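Local coordinates for protein aminoglycoside N(6')acetyltransferase (Legionella pneumophila subsp. pneumophila, PDB 3F5B) that probably transfers an acyl group, most likely the acetyl of acetyl-CoA to an amine of an aminoglycoside, as a GNAT-fold enzyme, at residues D92-L97 / I129-P134; E151-F156 / K167-I172; P62-W67 / Y78-E83. All blocks are in the same frame, centred on the assembly; numbering follows the deposited sequence. Where two conformers were deposited one is given.

Interaction 1: residues D92-L97 / I129-P134. With CHX (cyclohexane), chain D.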
loop_
_atom_site.group_PDB
_atom_site.type_symbol
_atom_site.label_atom_id
_atom_site.label_comp_id
_atom_site.label_asym_id
_atom_site.label_seq_id
_atom_site.Cartn_x
_atom_site.Cartn_y
_atom_site.Cartn_z
ATOM N N ASP A 92 13.605 13.371 -6.372
ATOM C CA ASP A 92 12.416 13.391 -7.198
ATOM C C ASP A 92 11.214 13.074 -6.312
ATOM O O ASP A 92 10.083 12.965 -6.791
ATOM C CB ASP A 92 12.556 12.385 -8.342
ATOM C CG ASP A 92 13.886 12.519 -9.069
ATOM O OD1 ASP A 92 13.880 13.026 -10.207
ATOM O OD2 ASP A 92 14.934 12.142 -8.495
ATOM N N GLY A 93 11.474 12.957 -5.012
ATOM C CA GLY A 93 10.442 12.631 -4.041
ATOM C C GLY A 93 10.193 11.129 -3.947
ATOM O O GLY A 93 11.019 10.306 -4.378
ATOM N N ALA A 94 9.049 10.768 -3.382
ATOM C CA ALA A 94 8.697 9.363 -3.209
ATOM C C ALA A 94 7.265 9.222 -2.695
ATOM O O ALA A 94 6.736 10.132 -2.045
ATOM C CB ALA A 94 9.673 8.694 -2.257
ATOM N N VAL A 95 6.637 8.087 -2.990
ATOM C CA VAL A 95 5.325 7.765 -2.411
ATOM C C VAL A 95 5.484 6.613 -1.421
ATOM O O VAL A 95 6.170 5.631 -1.705
ATOM C CB VAL A 95 4.247 7.438 -3.495
ATOM C CG1 VAL A 95 4.617 6.212 -4.301
ATOM C CG2 VAL A 95 2.877 7.237 -2.868
ATOM N N THR A 96 4.863 6.742 -0.259
ATOM C CA THR A 96 4.884 5.675 0.737
ATOM C C THR A 96 3.537 4.965 0.646
ATOM O O THR A 96 2.497 5.627 0.608
ATOM C CB THR A 96 5.104 6.220 2.170
ATOM O OG1 THR A 96 6.334 6.959 2.208
ATOM C CG2 THR A 96 5.155 5.063 3.211
ATOM N N LEU A 97 3.586 3.630 0.599
ATOM C CA LEU A 97 2.425 2.775 0.426
ATOM C C LEU A 97 2.175 1.912 1.667
ATOM O O LEU A 97 3.104 1.339 2.254
ATOM C CB LEU A 97 2.624 1.863 -0.802
ATOM C CG LEU A 97 1.536 0.876 -1.198
ATOM C CD1 LEU A 97 0.204 1.631 -1.551
ATOM C CD2 LEU A 97 2.073 0.047 -2.381
ATOM N N ILE A 129 9.755 6.555 -7.157
ATOM C CA ILE A 129 10.139 5.662 -6.059
ATOM C C ILE A 129 8.911 5.387 -5.216
ATOM O O ILE A 129 8.171 6.321 -4.908
ATOM C CB ILE A 129 11.232 6.364 -5.167
ATOM C CG1 ILE A 129 12.455 6.753 -6.011
ATOM C CG2 ILE A 129 11.618 5.510 -3.924
ATOM C CD1 ILE A 129 13.215 5.556 -6.561
ATOM N N VAL A 130 8.675 4.108 -4.894
ATOM C CA VAL A 130 7.662 3.708 -3.913
ATOM C C VAL A 130 8.369 3.131 -2.691
ATOM O O VAL A 130 9.319 2.361 -2.820
ATOM C CB VAL A 130 6.639 2.631 -4.454
ATOM C CG1 VAL A 130 5.613 2.249 -3.354
ATOM C CG2 VAL A 130 5.925 3.147 -5.698
ATOM N N LEU A 131 7.894 3.507 -1.509
ATOM C CA LEU A 131 8.424 2.968 -0.263
ATOM C C LEU A 131 7.340 2.193 0.445
ATOM O O LEU A 131 6.184 2.622 0.476
ATOM C CB LEU A 131 8.928 4.088 0.645
ATOM C CG LEU A 131 10.002 5.003 0.054
ATOM C CD1 LEU A 131 10.182 6.226 0.948
ATOM C CD2 LEU A 131 11.320 4.251 -0.138
ATOM N N ILE A 132 7.730 1.051 1.015
ATOM C CA ILE A 132 6.864 0.254 1.887
ATOM C C ILE A 132 7.614 -0.187 3.143
ATOM O O ILE A 132 8.831 -0.422 3.098
ATOM C CB ILE A 132 6.219 -0.932 1.117
ATOM C CG1 ILE A 132 4.962 -1.414 1.833
ATOM C CG2 ILE A 132 7.221 -2.048 0.828
ATOM C CD1 ILE A 132 3.907 -2.072 0.843
ATOM N N ASN A 133 6.889 -0.293 4.259
ATOM C CA ASN A 133 7.548 -0.364 5.575
ATOM C C ASN A 133 7.030 -1.478 6.495
ATOM O O ASN A 133 6.480 -1.179 7.547
ATOM C CB ASN A 133 7.390 0.990 6.275
ATOM C CG ASN A 133 8.156 2.100 5.564
ATOM O OD1 ASN A 133 9.373 2.175 5.664
ATOM N ND2 ASN A 133 7.441 2.947 4.822
ATOM N N PRO A 134 7.184 -2.764 6.103
ATOM C CA PRO A 134 6.574 -3.788 6.961
ATOM C C PRO A 134 7.374 -4.085 8.217
ATOM O O PRO A 134 8.589 -3.835 8.264
ATOM C CB PRO A 134 6.557 -5.022 6.058
ATOM C CG PRO A 134 7.830 -4.851 5.250
ATOM C CD PRO A 134 7.793 -3.372 4.901
HETATM C C1 CHX D . 1.228 -3.651 7.170
HETATM C C2 CHX D . 0.313 -3.376 5.974
HETATM C C3 CHX D . 0.850 -2.233 5.104
HETATM C C4 CHX D . 2.181 -2.612 4.444
HETATM C C5 CHX D . 3.032 -3.560 5.312
HETATM C C6 CHX D . 2.721 -3.487 6.819
HETATM O O HOH W 1 8.303 5.651 4.000
HETATM O O HOH W 2 4.461 1.465 4.541
#
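The carbonyl oxygen of Val95 receives two groups from the neighbouring strand: Leu131 N at 2.7 Å in a nearly linear hydrogen bond, and the CA-H of Val130, whose CA lies 3.3 Å from Val95 O. This is the parallel pairing of strands 94-101 and 129-132 in a beta-alpha-beta unit closed by helix 109-123. In the GNAT fold these two strands characteristically splay apart, and acetyl-CoA is usually bound in the wedge between them; here their axes diverge by 30°. Two further bonds complete the ladder, from Val95 N to Ile129 O and from Leu97 N to Leu131 O, the latter 2.8 Å long with the donor in line with the carbonyl.

Val95 and Val130 stand side by side on one face, Val95 CG1 3.6 Å from Val130 CG2. Compact beta-branched valines suit this buried place, and Leu97 CB continues the apolar row against CG1 of Val130. On the other face, Leu131 CD1 touches both Ala94 CB and Thr96 OG1. Thr96 keeps its hydroxyl beside its own backbone N (chi1 -58°), where a water 3.0 Å from Thr96 OG1 also accepts the amide N-H of Asn133 ND2.

Further on, water takes over from direct pairing. A second water donates to Leu97 O over 2.7 Å and weakly accepts from Asn133 ND2, so the asparagine amide suits a place where the strands part. Within that wedge a cyclohexane molecule is bound: Pro134 and Ile132 both touch it, Ile132 with CG1, 4.0 Å from ring atom C4, and the same CG1 is 3.3 Å from Leu97 O.

Interaction 2: residues E151-F156 / K167-I172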
loop_
_atom_site.group_PDB
_atom_site.type_symbol
_atom_site.label_atom_id
_atom_site.label_comp_id
_atom_site.label_asym_id
_atom_site.label_seq_id
_atom_site.Cartn_x
_atom_site.Cartn_y
_atom_site.Cartn_z
ATOM N N GLU A 151 13.229 -3.646 -2.506
ATOM C CA GLU A 151 14.489 -4.030 -1.881
ATOM C C GLU A 151 14.631 -3.394 -0.495
ATOM O O GLU A 151 14.273 -2.239 -0.315
ATOM C CB GLU A 151 15.666 -3.617 -2.780
ATOM C CG GLU A 151 15.826 -4.531 -3.997
ATOM C CD GLU A 151 17.061 -4.209 -4.831
ATOM O OE1 GLU A 151 17.440 -3.010 -4.941
ATOM O OE2 GLU A 151 17.653 -5.163 -5.387
ATOM N N ILE A 152 15.125 -4.159 0.477
ATOM C CA ILE A 152 15.351 -3.652 1.845
ATOM C C ILE A 152 16.454 -2.619 1.807
ATOM O O ILE A 152 17.566 -2.893 1.339
ATOM C CB ILE A 152 15.687 -4.788 2.828
ATOM C CG1 ILE A 152 14.506 -5.763 2.953
ATOM C CG2 ILE A 152 16.073 -4.238 4.219
ATOM C CD1 ILE A 152 14.905 -7.147 3.585
ATOM N N ILE A 153 16.152 -1.404 2.235
ATOM C CA ILE A 153 17.212 -0.400 2.236
ATOM C C ILE A 153 17.626 0.026 3.646
ATOM O O ILE A 153 18.578 0.790 3.814
ATOM C CB ILE A 153 16.869 0.839 1.370
ATOM C CG1 ILE A 153 15.561 1.479 1.815
ATOM C CG2 ILE A 153 16.818 0.459 -0.139
ATOM C CD1 ILE A 153 15.431 2.966 1.456
ATOM N N GLY A 154 16.929 -0.477 4.653
ATOM C CA GLY A 154 17.298 -0.156 6.028
ATOM C C GLY A 154 16.333 -0.761 7.007
ATOM O O GLY A 154 15.346 -1.404 6.610
ATOM N N GLU A 155 16.648 -0.616 8.291
ATOM C CA GLU A 155 15.713 -1.026 9.345
ATOM C C GLU A 155 15.430 0.154 10.248
ATOM O O GLU A 155 16.222 1.081 10.328
ATOM C CB GLU A 155 16.305 -2.138 10.212
ATOM C CG GLU A 155 16.584 -3.435 9.493
ATOM C CD GLU A 155 17.189 -4.504 10.401
ATOM O OE1 GLU A 155 17.117 -4.394 11.653
ATOM O OE2 GLU A 155 17.723 -5.475 9.831
ATOM N N PHE A 156 14.316 0.089 10.959
ATOM C CA PHE A 156 13.969 1.142 11.900
ATOM C C PHE A 156 12.995 0.618 12.939
ATOM O O PHE A 156 12.435 -0.492 12.796
ATOM C CB PHE A 156 13.394 2.369 11.170
ATOM C CG PHE A 156 12.043 2.147 10.544
ATOM C CD1 PHE A 156 10.871 2.505 11.230
ATOM C CD2 PHE A 156 11.928 1.597 9.271
ATOM C CE1 PHE A 156 9.606 2.327 10.658
ATOM C CE2 PHE A 156 10.648 1.410 8.687
ATOM C CZ PHE A 156 9.496 1.783 9.371
ATOM N N LYS A 167 12.696 -0.710 5.923
ATOM C CA LYS A 167 12.354 0.283 4.937
ATOM C C LYS A 167 12.673 -0.385 3.603
ATOM O O LYS A 167 13.790 -0.891 3.420
ATOM C CB LYS A 167 13.213 1.522 5.146
ATOM C CG LYS A 167 12.455 2.819 4.956
ATOM C CD LYS A 167 13.372 4.043 4.924
ATOM C CE LYS A 167 12.626 5.235 4.352
ATOM N NZ LYS A 167 13.531 6.012 3.426
HETATM N N MSE A 168 11.696 -0.429 2.690
HETATM C CA MSE A 168 11.877 -1.119 1.404
HETATM C C MSE A 168 11.540 -0.161 0.283
HETATM O O MSE A 168 10.674 0.689 0.449
HETATM C CB MSE A 168 10.989 -2.365 1.325
HETATM C CG MSE A 168 11.234 -3.338 2.483
HETATM SE SE MSE A 168 10.219 -4.974 2.442
HETATM C CE MSE A 168 11.080 -5.788 0.945
ATOM N N LYS A 169 12.216 -0.303 -0.851
ATOM C CA LYS A 169 12.123 0.678 -1.917
ATOM C C LYS A 169 11.965 -0.030 -3.263
ATOM O O LYS A 169 12.599 -1.088 -3.505
ATOM C CB LYS A 169 13.378 1.574 -1.897
ATOM C CG LYS A 169 13.523 2.544 -3.068
ATOM C CD LYS A 169 14.915 3.217 -3.111
ATOM C CE LYS A 169 15.935 2.357 -3.839
ATOM N NZ LYS A 169 17.386 2.853 -3.803
ATOM N N LEU A 170 11.103 0.536 -4.111
ATOM C CA LEU A 170 10.904 0.041 -5.477
ATOM C C LEU A 170 11.109 1.159 -6.491
ATOM O O LEU A 170 10.573 2.250 -6.320
ATOM C CB LEU A 170 9.506 -0.568 -5.629
ATOM C CG LEU A 170 9.052 -1.061 -7.010
ATOM C CD1 LEU A 170 9.995 -2.111 -7.555
ATOM C CD2 LEU A 170 7.649 -1.618 -6.905
ATOM N N CYS A 171 11.875 0.867 -7.540
ATOM C CA CYS A 171 12.083 1.818 -8.626
ATOM C C CYS A 171 11.028 1.640 -9.721
ATOM O O CYS A 171 11.012 0.626 -10.419
ATOM C CB CYS A 171 13.494 1.680 -9.194
ATOM S SG CYS A 171 13.746 2.595 -10.707
ATOM N N ILE A 172 10.161 2.638 -9.868
ATOM C CA ILE A 172 9.059 2.554 -10.836
ATOM C C ILE A 172 9.566 2.335 -12.269
ATOM O O ILE A 172 8.982 1.555 -13.022
ATOM C CB ILE A 172 8.088 3.751 -10.676
ATOM C CG1 ILE A 172 7.520 3.733 -9.234
ATOM C CG2 ILE A 172 7.002 3.794 -11.772
ATOM C CD1 ILE A 172 6.378 4.714 -8.958
#
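Ile153 lies against both Lys167 and Lys169. Its CB is 4.1 Å from Lys167 O, and CG1 comes closer to that same oxygen, at 3.4 Å. CG1 sits between the backbone N and carbonyl carbon of its own residue (chi1 56°), which turns it onto the Lys167 backbone. The Ile153 side chain crosses that of Lys169 at about a right angle, with Ile153 CG2 4.0 Å from Lys169 CB. At the tip, CD1 touches CD and NZ of Lys167 and CB of Lys169. A branched aliphatic group thus packs on the chains of two lysines; Lys167 NZ is hydrogen-bonded to Tyr90 OH.

On the face opposite the two lysines, Ile152 CG1 meets the methyl CE of Met168, a selenomethionine introduced in the crystallised protein. The Met168 chain bends at its last torsion (chi3 69°), which puts CE beside the isoleucine. Phe156 presents the edge of its ring, through CE2 and CD2, to Lys167 N, and its ring also meets that of His165.

In the backbone, the register shifts by one between Ile152 and Gly154. Glu151 and Lys169 form an antiparallel hydrogen-bonded pair, Glu151 N to Lys169 O being 2.8 Å, and Lys167 N bonds to Gly154 O. Between them Lys167 O takes the N-H of Ile153, with Ile153 N at 2.7 Å. A weak second bond reaches the same oxygen, Gly154 N lying 3.4 Å from Lys167 O. Gly154 is fully extended (phi 177°), a conformation that glycine, lacking a side chain, adopts readily.

Two residues, Ile153 and Gly154, facing a single Lys167 make a classic beta bulge, set in the antiparallel pairing of strands 151-158 and 164-171 at one edge of the GNAT sheet.

Interaction 3: residues P62-W67 / Y78-E83; sequences PWATHW and YLITSE
Strands 65-71 and 74-84 run antiparallel, at 159° between their short axes, with Thr65 opposite Thr81 and Trp67 opposite Leu79 as hydrogen-bonded pairs and His66 opposite Ile80 as the non-hydrogen-bonded pair between them. They form a beta hairpin in the N-terminal half of the GNAT sheet. Four backbone bonds fasten it, among them Trp67 N to Leu79 O at 2.7 Å and Thr65 N to Thr81 O at 2.8 Å.

On the face carrying His66, the imidazole and the phenol of Tyr78 lie side by side and meet rim to rim, their planes 23° apart. His66 ND1 and Tyr78 OH share a hydrogen bond of 2.7 Å, and the other ring nitrogen of His66, NE2, is bonded to Asp52 of helix 43-57. With both nitrogens held, the rotation of the imidazole is fixed; histidine suits this buried place because it offers a polar atom on two sides. Ile80 lies alongside it, with CG2 over one face of the ring, offset toward the rim. The same methyl presses on Ala64 CB at 3.4 Å, tighter than ordinary carbon contact, and there the small alanine also leaves its CB against Thr81 O.

The other face belongs to Trp67, Thr65 and Thr81. Thr65 CG2 lies over one face of the indole, offset toward its rim, while Phe119 of helix 109-123 meets the Trp67 ring edge-to-face. Threonine serves this surface in two ways: Thr65 supplies a methyl to the indole, and the Thr81 hydroxyl accepts a hydrogen bond. Thr81 OG1 sits between its backbone N and carbonyl carbon (chi1 61°), and Trp67 NE1 donates to that oxygen across 2.9 Å, with the oxygen in the indole plane.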
loop_
_atom_site.group_PDB
_atom_site.type_symbol
_atom_site.label_atom_id
_atom_site.label_comp_id
_atom_site.label_asym_id
_atom_site.label_seq_id
_atom_site.Cartn_x
_atom_site.Cartn_y
_atom_site.Cartn_z
ATOM N N PRO A 62 -6.787 15.188 6.007
ATOM C CA PRO A 62 -6.144 13.868 6.061
ATOM C C PRO A 62 -4.640 13.982 5.786
ATOM O O PRO A 62 -4.218 14.890 5.083
ATOM C CB PRO A 62 -6.871 13.084 4.958
ATOM C CG PRO A 62 -7.381 14.136 4.002
ATOM C CD PRO A 62 -7.704 15.338 4.857
ATOM N N TRP A 63 -3.843 13.089 6.351
ATOM C CA TRP A 63 -2.411 13.018 6.052
ATOM C C TRP A 63 -2.128 12.197 4.786
ATOM O O TRP A 63 -1.110 12.401 4.123
ATOM C CB TRP A 63 -1.634 12.433 7.236
ATOM C CG TRP A 63 -1.718 13.313 8.475
ATOM C CD1 TRP A 63 -1.721 14.693 8.502
ATOM C CD2 TRP A 63 -1.808 12.891 9.844
ATOM N NE1 TRP A 63 -1.809 15.141 9.798
ATOM C CE2 TRP A 63 -1.864 14.062 10.642
ATOM C CE3 TRP A 63 -1.844 11.639 10.478
ATOM C CZ2 TRP A 63 -1.961 14.019 12.036
ATOM C CZ3 TRP A 63 -1.931 11.598 11.871
ATOM C CH2 TRP A 63 -1.996 12.781 12.632
ATOM N N ALA A 64 -3.012 11.266 4.461
ATOM C CA ALA A 64 -2.767 10.323 3.359
ATOM C C ALA A 64 -3.969 10.238 2.413
ATOM O O ALA A 64 -5.011 10.803 2.701
ATOM C CB ALA A 64 -2.413 8.948 3.942
ATOM N N THR A 65 -3.791 9.584 1.268
ATOM C CA THR A 65 -4.887 9.250 0.340
ATOM C C THR A 65 -5.304 7.808 0.612
ATOM O O THR A 65 -4.459 6.950 0.927
ATOM C CB THR A 65 -4.425 9.385 -1.126
ATOM O OG1 THR A 65 -3.972 10.720 -1.333
ATOM C CG2 THR A 65 -5.539 9.148 -2.088
ATOM N N HIS A 66 -6.606 7.572 0.585
ATOM C CA HIS A 66 -7.160 6.263 0.952
ATOM C C HIS A 66 -7.843 5.679 -0.285
ATOM O O HIS A 66 -8.642 6.375 -0.934
ATOM C CB HIS A 66 -8.128 6.421 2.118
ATOM C CG HIS A 66 -7.447 6.864 3.384
ATOM N ND1 HIS A 66 -7.177 5.999 4.422
ATOM C CD2 HIS A 66 -6.908 8.057 3.735
ATOM C CE1 HIS A 66 -6.539 6.657 5.381
ATOM N NE2 HIS A 66 -6.362 7.905 4.986
ATOM N N TRP A 67 -7.493 4.436 -0.601
ATOM C CA TRP A 67 -7.891 3.773 -1.834
ATOM C C TRP A 67 -8.544 2.426 -1.558
ATOM O O TRP A 67 -8.339 1.796 -0.487
ATOM C CB TRP A 67 -6.672 3.474 -2.739
ATOM C CG TRP A 67 -5.784 4.614 -3.064
ATOM C CD1 TRP A 67 -4.763 5.114 -2.294
ATOM C CD2 TRP A 67 -5.803 5.383 -4.259
ATOM N NE1 TRP A 67 -4.119 6.151 -2.967
ATOM C CE2 TRP A 67 -4.749 6.334 -4.170
ATOM C CE3 TRP A 67 -6.603 5.359 -5.418
ATOM C CZ2 TRP A 67 -4.492 7.268 -5.185
ATOM C CZ3 TRP A 67 -6.322 6.271 -6.436
ATOM C CH2 TRP A 67 -5.275 7.209 -6.316
ATOM N N TYR A 78 -7.487 -2.550 0.603
ATOM C CA TYR A 78 -7.488 -1.172 1.072
ATOM C C TYR A 78 -6.024 -0.715 1.080
ATOM O O TYR A 78 -5.148 -1.423 1.585
ATOM C CB TYR A 78 -8.101 -1.125 2.463
ATOM C CG TYR A 78 -7.943 0.156 3.288
ATOM C CD1 TYR A 78 -8.304 1.400 2.776
ATOM C CD2 TYR A 78 -7.503 0.094 4.626
ATOM C CE1 TYR A 78 -8.173 2.587 3.564
ATOM C CE2 TYR A 78 -7.394 1.268 5.427
ATOM C CZ TYR A 78 -7.726 2.498 4.881
ATOM O OH TYR A 78 -7.610 3.643 5.643
ATOM N N LEU A 79 -5.782 0.442 0.467
ATOM C CA LEU A 79 -4.428 0.970 0.300
ATOM C C LEU A 79 -4.419 2.420 0.757
ATOM O O LEU A 79 -5.433 3.156 0.650
ATOM C CB LEU A 79 -3.913 0.832 -1.150
ATOM C CG LEU A 79 -4.127 -0.501 -1.901
ATOM C CD1 LEU A 79 -5.552 -0.575 -2.526
ATOM C CD2 LEU A 79 -3.081 -0.719 -3.003
ATOM N N ILE A 80 -3.260 2.823 1.262
ATOM C CA ILE A 80 -3.039 4.144 1.846
ATOM C C ILE A 80 -1.712 4.671 1.290
ATOM O O ILE A 80 -0.688 3.985 1.383
ATOM C CB ILE A 80 -2.946 4.084 3.387
ATOM C CG1 ILE A 80 -4.183 3.380 3.997
ATOM C CG2 ILE A 80 -2.776 5.547 3.994
ATOM C CD1 ILE A 80 -4.173 3.288 5.554
ATOM N N THR A 81 -1.741 5.850 0.661
ATOM C CA THR A 81 -0.519 6.436 0.109
ATOM C C THR A 81 -0.277 7.846 0.657
ATOM O O THR A 81 -1.217 8.588 0.922
ATOM C CB THR A 81 -0.537 6.484 -1.433
ATOM O OG1 THR A 81 -1.629 7.293 -1.878
ATOM C CG2 THR A 81 -0.721 5.040 -2.035
ATOM N N SER A 82 0.986 8.221 0.805
ATOM C CA SER A 82 1.292 9.611 1.081
ATOM C C SER A 82 2.573 9.975 0.401
ATOM O O SER A 82 3.473 9.130 0.236
ATOM C CB SER A 82 1.404 9.855 2.573
ATOM O OG SER A 82 2.343 8.958 3.147
ATOM N N GLU A 83 2.664 11.242 0.013
ATOM C CA GLU A 83 3.793 11.705 -0.776
ATOM C C GLU A 83 4.876 12.305 0.083
ATOM O O GLU A 83 4.629 12.841 1.166
ATOM C CB GLU A 83 3.358 12.681 -1.872
ATOM C CG GLU A 83 2.675 13.937 -1.365
ATOM C CD GLU A 83 1.614 14.502 -2.329
ATOM O OE1 GLU A 83 0.987 15.523 -1.957
ATOM O OE2 GLU A 83 1.390 13.929 -3.430
HETATM O O HOH W 3 0.004 12.627 1.471
#

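How the interactions relate
From the N terminus the three contacts close in series, none enclosing or crossing another. Interaction 3 comes first, with ten residues between its segments, tying the hairpin of strands 65-71 and 74-84. After a loop the chain enters strand 94-101, which pairs with strand 74-84 through Thr96 N and Ser82 O. Interaction 1 closes the longer loop over helix 109-123, joining the sheet's antiparallel N-terminal half to strand 129-132. Interaction 2 closes last, again across ten residues, and its inner strand pairs with strand 129-132 through Met168 N to Ile132 O and Leu170 N to Val130 O. Interactions 2 and 3, whose centres lie about 19 Å apart, do not touch; interaction 1 bridges them across one continuous sheet.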